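Local coordinates for cellulose binding protein (Clavibacter michiganensis, PDB 4JJO) that probably binds cell-wall polysaccharides as the expansin-like part of a larger, predicted cellulose-degrading endoglucanase, and is linked to cell-wall loosening, at residues Y10-C23 / V28-Y42. Sequence-based numbering, arbitrary orientation.
Sequences YSLGQGNTIANGNC and VPADRMYVAVSSPEY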
loop_
_atom_site.group_PDB
_atom_site.type_symbol
_atom_site.label_atom_id
_atom_site.label_comp_id
_atom_site.label_asym_id
_atom_site.label_seq_id
_atom_site.Cartn_x
_atom_site.Cartn_y
_atom_site.Cartn_z
ATOM N N TYR A 10 -6.901 15.995 -5.735
ATOM C CA TYR A 10 -7.996 15.779 -4.801
ATOM C C TYR A 10 -7.418 15.725 -3.392
ATOM O O TYR A 10 -6.208 15.876 -3.206
ATOM C CB TYR A 10 -8.739 14.482 -5.126
ATOM C CG TYR A 10 -8.144 13.246 -4.490
ATOM C CD1 TYR A 10 -8.871 12.497 -3.576
ATOM C CD2 TYR A 10 -6.859 12.830 -4.803
ATOM C CE1 TYR A 10 -8.337 11.367 -2.995
ATOM C CE2 TYR A 10 -6.315 11.704 -4.225
ATOM C CZ TYR A 10 -7.059 10.976 -3.322
ATOM O OH TYR A 10 -6.528 9.848 -2.742
ATOM N N SER A 11 -8.274 15.522 -2.398
ATOM C CA SER A 11 -7.807 15.461 -1.019
ATOM C C SER A 11 -8.566 14.435 -0.190
ATOM O O SER A 11 -9.791 14.345 -0.260
ATOM C CB SER A 11 -7.932 16.833 -0.355
ATOM O OG SER A 11 -7.154 16.888 0.828
ATOM N N LEU A 12 -7.821 13.662 0.594
ATOM C CA LEU A 12 -8.406 12.800 1.612
ATOM C C LEU A 12 -8.580 13.586 2.906
ATOM O O LEU A 12 -9.138 13.083 3.884
ATOM C CB LEU A 12 -7.505 11.590 1.862
ATOM C CG LEU A 12 -7.422 10.577 0.723
ATOM C CD1 LEU A 12 -6.416 9.490 1.055
ATOM C CD2 LEU A 12 -8.791 9.980 0.451
ATOM N N GLY A 13 -8.099 14.826 2.901
ATOM C CA GLY A 13 -8.139 15.678 4.072
ATOM C C GLY A 13 -7.326 15.120 5.222
ATOM O O GLY A 13 -6.291 14.483 5.019
ATOM N N GLN A 14 -7.803 15.372 6.435
ATOM C CA GLN A 14 -7.139 14.916 7.645
ATOM C C GLN A 14 -7.102 13.398 7.709
ATOM O O GLN A 14 -6.127 12.811 8.177
ATOM C CB GLN A 14 -7.875 15.459 8.870
ATOM C CG GLN A 14 -7.215 15.124 10.187
ATOM C CD GLN A 14 -7.868 15.816 11.364
ATOM O OE1 GLN A 14 -7.212 16.103 12.363
ATOM N NE2 GLN A 14 -9.169 16.072 11.261
ATOM N N GLY A 15 -8.171 12.763 7.243
ATOM C CA GLY A 15 -8.285 11.320 7.316
ATOM C C GLY A 15 -8.581 10.858 8.729
ATOM O O GLY A 15 -8.645 11.661 9.660
ATOM N N ASN A 16 -8.759 9.552 8.883
ATOM C CA ASN A 16 -9.085 8.961 10.172
ATOM C C ASN A 16 -7.995 7.986 10.608
ATOM O O ASN A 16 -6.975 7.844 9.936
ATOM C CB ASN A 16 -10.434 8.248 10.090
ATOM C CG ASN A 16 -10.491 7.247 8.955
ATOM O OD1 ASN A 16 -10.132 6.083 9.120
ATOM N ND2 ASN A 16 -10.940 7.701 7.788
ATOM N N THR A 17 -8.214 7.316 11.734
ATOM C CA THR A 17 -7.207 6.422 12.297
ATOM C C THR A 17 -7.478 4.947 11.988
ATOM O O THR A 17 -6.838 4.064 12.559
ATOM C CB THR A 17 -7.105 6.597 13.824
ATOM O OG1 THR A 17 -8.393 6.394 14.421
ATOM C CG2 THR A 17 -6.612 7.990 14.173
ATOM N N ILE A 18 -8.415 4.684 11.084
ATOM C CA ILE A 18 -8.798 3.310 10.765
ATOM C C ILE A 18 -8.434 2.908 9.337
ATOM O O ILE A 18 -7.721 1.928 9.124
ATOM C CB ILE A 18 -10.309 3.090 10.967
ATOM C CG1 ILE A 18 -10.671 3.226 12.446
ATOM C CG2 ILE A 18 -10.718 1.717 10.451
ATOM C CD1 ILE A 18 -12.151 3.064 12.731
ATOM N N ALA A 19 -8.936 3.661 8.362
ATOM C CA ALA A 19 -8.764 3.309 6.957
ATOM C C ALA A 19 -8.861 4.542 6.064
ATOM O O ALA A 19 -9.893 5.218 6.024
ATOM C CB ALA A 19 -9.810 2.281 6.550
ATOM N N ASN A 20 -7.783 4.828 5.342
ATOM C CA ASN A 20 -7.733 5.994 4.466
ATOM C C ASN A 20 -7.435 5.602 3.026
ATOM O O ASN A 20 -6.446 4.922 2.744
ATOM C CB ASN A 20 -6.688 6.984 4.969
ATOM C CG ASN A 20 -6.983 7.473 6.371
ATOM O OD1 ASN A 20 -7.667 8.478 6.559
ATOM N ND2 ASN A 20 -6.472 6.754 7.367
ATOM N N GLY A 21 -8.300 6.038 2.116
ATOM C CA GLY A 21 -8.203 5.652 0.722
ATOM C C GLY A 21 -8.723 4.241 0.538
ATOM O O GLY A 21 -8.988 3.544 1.519
ATOM N N ASN A 22 -8.880 3.817 -0.711
ATOM C CA ASN A 22 -9.339 2.465 -0.989
ATOM C C ASN A 22 -8.350 1.438 -0.445
ATOM O O ASN A 22 -8.722 0.304 -0.148
ATOM C CB ASN A 22 -9.548 2.267 -2.490
ATOM C CG ASN A 22 -10.581 1.197 -2.795
ATOM O OD1 ASN A 22 -10.767 0.251 -2.028
ATOM N ND2 ASN A 22 -11.268 1.351 -3.916
ATOM N N CYS A 23 -7.093 1.848 -0.300
ATOM C CA CYS A 23 -6.051 0.976 0.239
ATOM C C CYS A 23 -6.146 0.808 1.759
ATOM O O CYS A 23 -5.402 0.021 2.347
ATOM C CB CYS A 23 -4.668 1.517 -0.129
ATOM S SG CYS A 23 -4.268 1.421 -1.886
ATOM N N VAL A 28 -3.251 8.955 6.586
ATOM C CA VAL A 28 -2.793 9.753 5.462
ATOM C C VAL A 28 -1.321 10.034 5.722
ATOM O O VAL A 28 -0.958 10.415 6.833
ATOM C CB VAL A 28 -3.561 11.082 5.365
ATOM C CG1 VAL A 28 -2.919 11.994 4.337
ATOM C CG2 VAL A 28 -5.023 10.837 5.023
ATOM N N PRO A 29 -0.459 9.835 4.712
ATOM C CA PRO A 29 0.968 10.051 4.983
ATOM C C PRO A 29 1.245 11.452 5.513
ATOM O O PRO A 29 0.578 12.405 5.113
ATOM C CB PRO A 29 1.634 9.839 3.617
ATOM C CG PRO A 29 0.532 9.876 2.613
ATOM C CD PRO A 29 -0.708 9.432 3.320
ATOM N N ALA A 30 2.227 11.572 6.398
ATOM C CA ALA A 30 2.495 12.834 7.078
ATOM C C ALA A 30 2.988 13.915 6.116
ATOM O O ALA A 30 2.740 15.100 6.333
ATOM C CB ALA A 30 3.491 12.624 8.207
ATOM N N ASP A 31 3.675 13.511 5.052
ATOM C CA ASP A 31 4.138 14.468 4.052
ATOM C C ASP A 31 3.027 14.828 3.067
ATOM O O ASP A 31 3.213 15.681 2.200
ATOM C CB ASP A 31 5.353 13.927 3.291
ATOM C CG ASP A 31 5.045 12.658 2.514
ATOM O OD1 ASP A 31 3.858 12.280 2.425
ATOM O OD2 ASP A 31 5.992 12.040 1.982
ATOM N N ARG A 32 1.882 14.165 3.198
ATOM C CA ARG A 32 0.722 14.453 2.359
ATOM C C ARG A 32 0.999 14.169 0.888
ATOM O O ARG A 32 0.346 14.727 0.007
ATOM C CB ARG A 32 0.277 15.907 2.530
ATOM C CG ARG A 32 -0.210 16.229 3.927
ATOM C CD ARG A 32 -1.193 15.173 4.369
ATOM N NE ARG A 32 -1.903 15.523 5.596
ATOM C CZ ARG A 32 -1.964 14.753 6.680
ATOM N NH1 ARG A 32 -1.354 13.577 6.715
ATOM N NH2 ARG A 32 -2.637 15.160 7.743
ATOM N N MET A 33 1.961 13.292 0.631
ATOM C CA MET A 33 2.317 12.929 -0.734
ATOM C C MET A 33 1.729 11.565 -1.064
ATOM O O MET A 33 2.306 10.526 -0.740
ATOM C CB MET A 33 3.834 12.912 -0.907
ATOM C CG MET A 33 4.497 14.263 -0.673
ATOM S SD MET A 33 3.952 15.525 -1.843
ATOM C CE MET A 33 4.771 16.975 -1.190
ATOM N N TYR A 34 0.565 11.583 -1.701
ATOM C CA TYR A 34 -0.134 10.355 -2.050
ATOM C C TYR A 34 -0.880 10.539 -3.360
ATOM O O TYR A 34 -0.921 11.641 -3.907
ATOM C CB TYR A 34 -1.103 9.950 -0.939
ATOM C CG TYR A 34 -2.123 11.008 -0.580
ATOM C CD1 TYR A 34 -3.348 11.064 -1.226
ATOM C CD2 TYR A 34 -1.865 11.938 0.417
ATOM C CE1 TYR A 34 -4.285 12.025 -0.896
ATOM C CE2 TYR A 34 -2.794 12.899 0.755
ATOM C CZ TYR A 34 -4.002 12.937 0.098
ATOM O OH TYR A 34 -4.929 13.897 0.432
ATOM N N VAL A 35 -1.473 9.461 -3.858
ATOM C CA VAL A 35 -2.097 9.487 -5.173
ATOM C C VAL A 35 -3.166 8.414 -5.302
ATOM O O VAL A 35 -3.072 7.349 -4.689
ATOM C CB VAL A 35 -1.041 9.271 -6.276
ATOM C CG1 VAL A 35 -0.396 7.900 -6.131
ATOM C CG2 VAL A 35 -1.654 9.439 -7.657
ATOM N N ALA A 36 -4.192 8.715 -6.094
ATOM C CA ALA A 36 -5.188 7.733 -6.483
ATOM C C ALA A 36 -4.931 7.353 -7.933
ATOM O O ALA A 36 -4.739 8.222 -8.785
ATOM C CB ALA A 36 -6.581 8.299 -6.327
ATOM N N VAL A 37 -4.920 6.055 -8.212
ATOM C CA VAL A 37 -4.582 5.572 -9.545
ATOM C C VAL A 37 -5.775 4.907 -10.217
ATOM O O VAL A 37 -6.717 4.478 -9.552
ATOM C CB VAL A 37 -3.407 4.576 -9.500
ATOM C CG1 VAL A 37 -2.141 5.269 -9.011
ATOM C CG2 VAL A 37 -3.743 3.379 -8.618
ATOM N N SER A 38 -5.724 4.819 -11.541
ATOM C CA SER A 38 -6.816 4.237 -12.310
ATOM C C SER A 38 -7.045 2.789 -11.890
ATOM O O SER A 38 -6.159 2.145 -11.323
ATOM C CB SER A 38 -6.522 4.315 -13.809
ATOM O OG SER A 38 -5.368 3.566 -14.141
ATOM N N SER A 39 -8.239 2.280 -12.172
ATOM C CA SER A 39 -8.616 0.945 -11.732
ATOM C C SER A 39 -7.662 -0.131 -12.244
ATOM O O SER A 39 -7.302 -1.033 -11.493
ATOM C CB SER A 39 -10.055 0.632 -12.142
ATOM O OG SER A 39 -10.968 1.445 -11.423
ATOM N N PRO A 40 -7.246 -0.045 -13.521
ATOM C CA PRO A 40 -6.276 -1.025 -14.024
ATOM C C PRO A 40 -4.924 -0.955 -13.311
ATOM O O PRO A 40 -4.291 -1.984 -13.081
ATOM C CB PRO A 40 -6.121 -0.641 -15.501
ATOM C CG PRO A 40 -7.373 0.080 -15.841
ATOM C CD PRO A 40 -7.751 0.827 -14.596
ATOM N N GLU A 41 -4.489 0.251 -12.969
ATOM C CA GLU A 41 -3.219 0.433 -12.277
ATOM C C GLU A 41 -3.344 0.098 -10.792
ATOM O O GLU A 41 -2.369 -0.305 -10.159
ATOM C CB GLU A 41 -2.708 1.863 -12.470
ATOM C CG GLU A 41 -2.336 2.184 -13.914
ATOM C CD GLU A 41 -1.923 3.627 -14.116
ATOM O OE1 GLU A 41 -0.715 3.920 -13.997
ATOM O OE2 GLU A 41 -2.802 4.464 -14.408
ATOM N N TYR A 42 -4.546 0.270 -10.247
ATOM C CA TYR A 42 -4.842 -0.109 -8.870
ATOM C C TYR A 42 -4.715 -1.620 -8.725
ATOM O O TYR A 42 -4.256 -2.126 -7.698
ATOM C CB TYR A 42 -6.255 0.348 -8.503
ATOM C CG TYR A 42 -6.629 0.157 -7.048
ATOM C CD1 TYR A 42 -6.003 0.884 -6.051
ATOM C CD2 TYR A 42 -7.626 -0.736 -6.678
ATOM C CE1 TYR A 42 -6.352 0.722 -4.725
ATOM C CE2 TYR A 42 -7.978 -0.902 -5.357
ATOM C CZ TYR A 42 -7.335 -0.176 -4.383
ATOM O OH TYR A 42 -7.683 -0.334 -3.062
HETATM O O HOH W 1 -4.661 15.192 2.756
HETATM O O HOH W 2 -5.244 9.786 8.778
HETATM O O HOH W 3 -3.858 13.327 9.103
#
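Tyr34 meets the 10-23 loop with both its ring and its hydroxyl. The ring edge is turned toward the face of Tyr10 in an offset T-shaped stack, planes at 89° and centroids 5.8 Å apart. With chi1 at 57°, CG of Tyr34 lies between its own backbone N and carbonyl carbon, and the ring reaches across to the loop. There Leu12 N donates a nearly straight hydrogen bond to Tyr34 OH, 2.9 Å long at 172°. A water links the same hydroxyl to Gly13 O. Leu12 adds CG against Tyr34 CE1 at 3.8 Å, and Ala36 CB packs on Tyr10 CE2.

Val28 fills the bend of the loop. Its CG2 sits among Leu12 CB, Gly13 O, Gly15 CA and Asn20 OD1. Further along, Cys23 SG lies at the edge of the Tyr42 ring, 3.6 Å from CE1; Tyr42 OH bonds to Asp152 O.

In the second shell, Asn20 closes the loop on itself: OD1 accepts from Asn16 N on a lone pair, and ND2 donates to Asn16 O. Waters join Gln14 O to Val28 N and to Arg32 NH2.

Cys23 is disulfide-bonded to Cys48. The contact belongs to the double-psi beta-barrel domain of the expansin. The loop leaves strand 3-10 and packs on strand 34-38, which runs between strands 76-80 and 59-69, with helix 39-42 following.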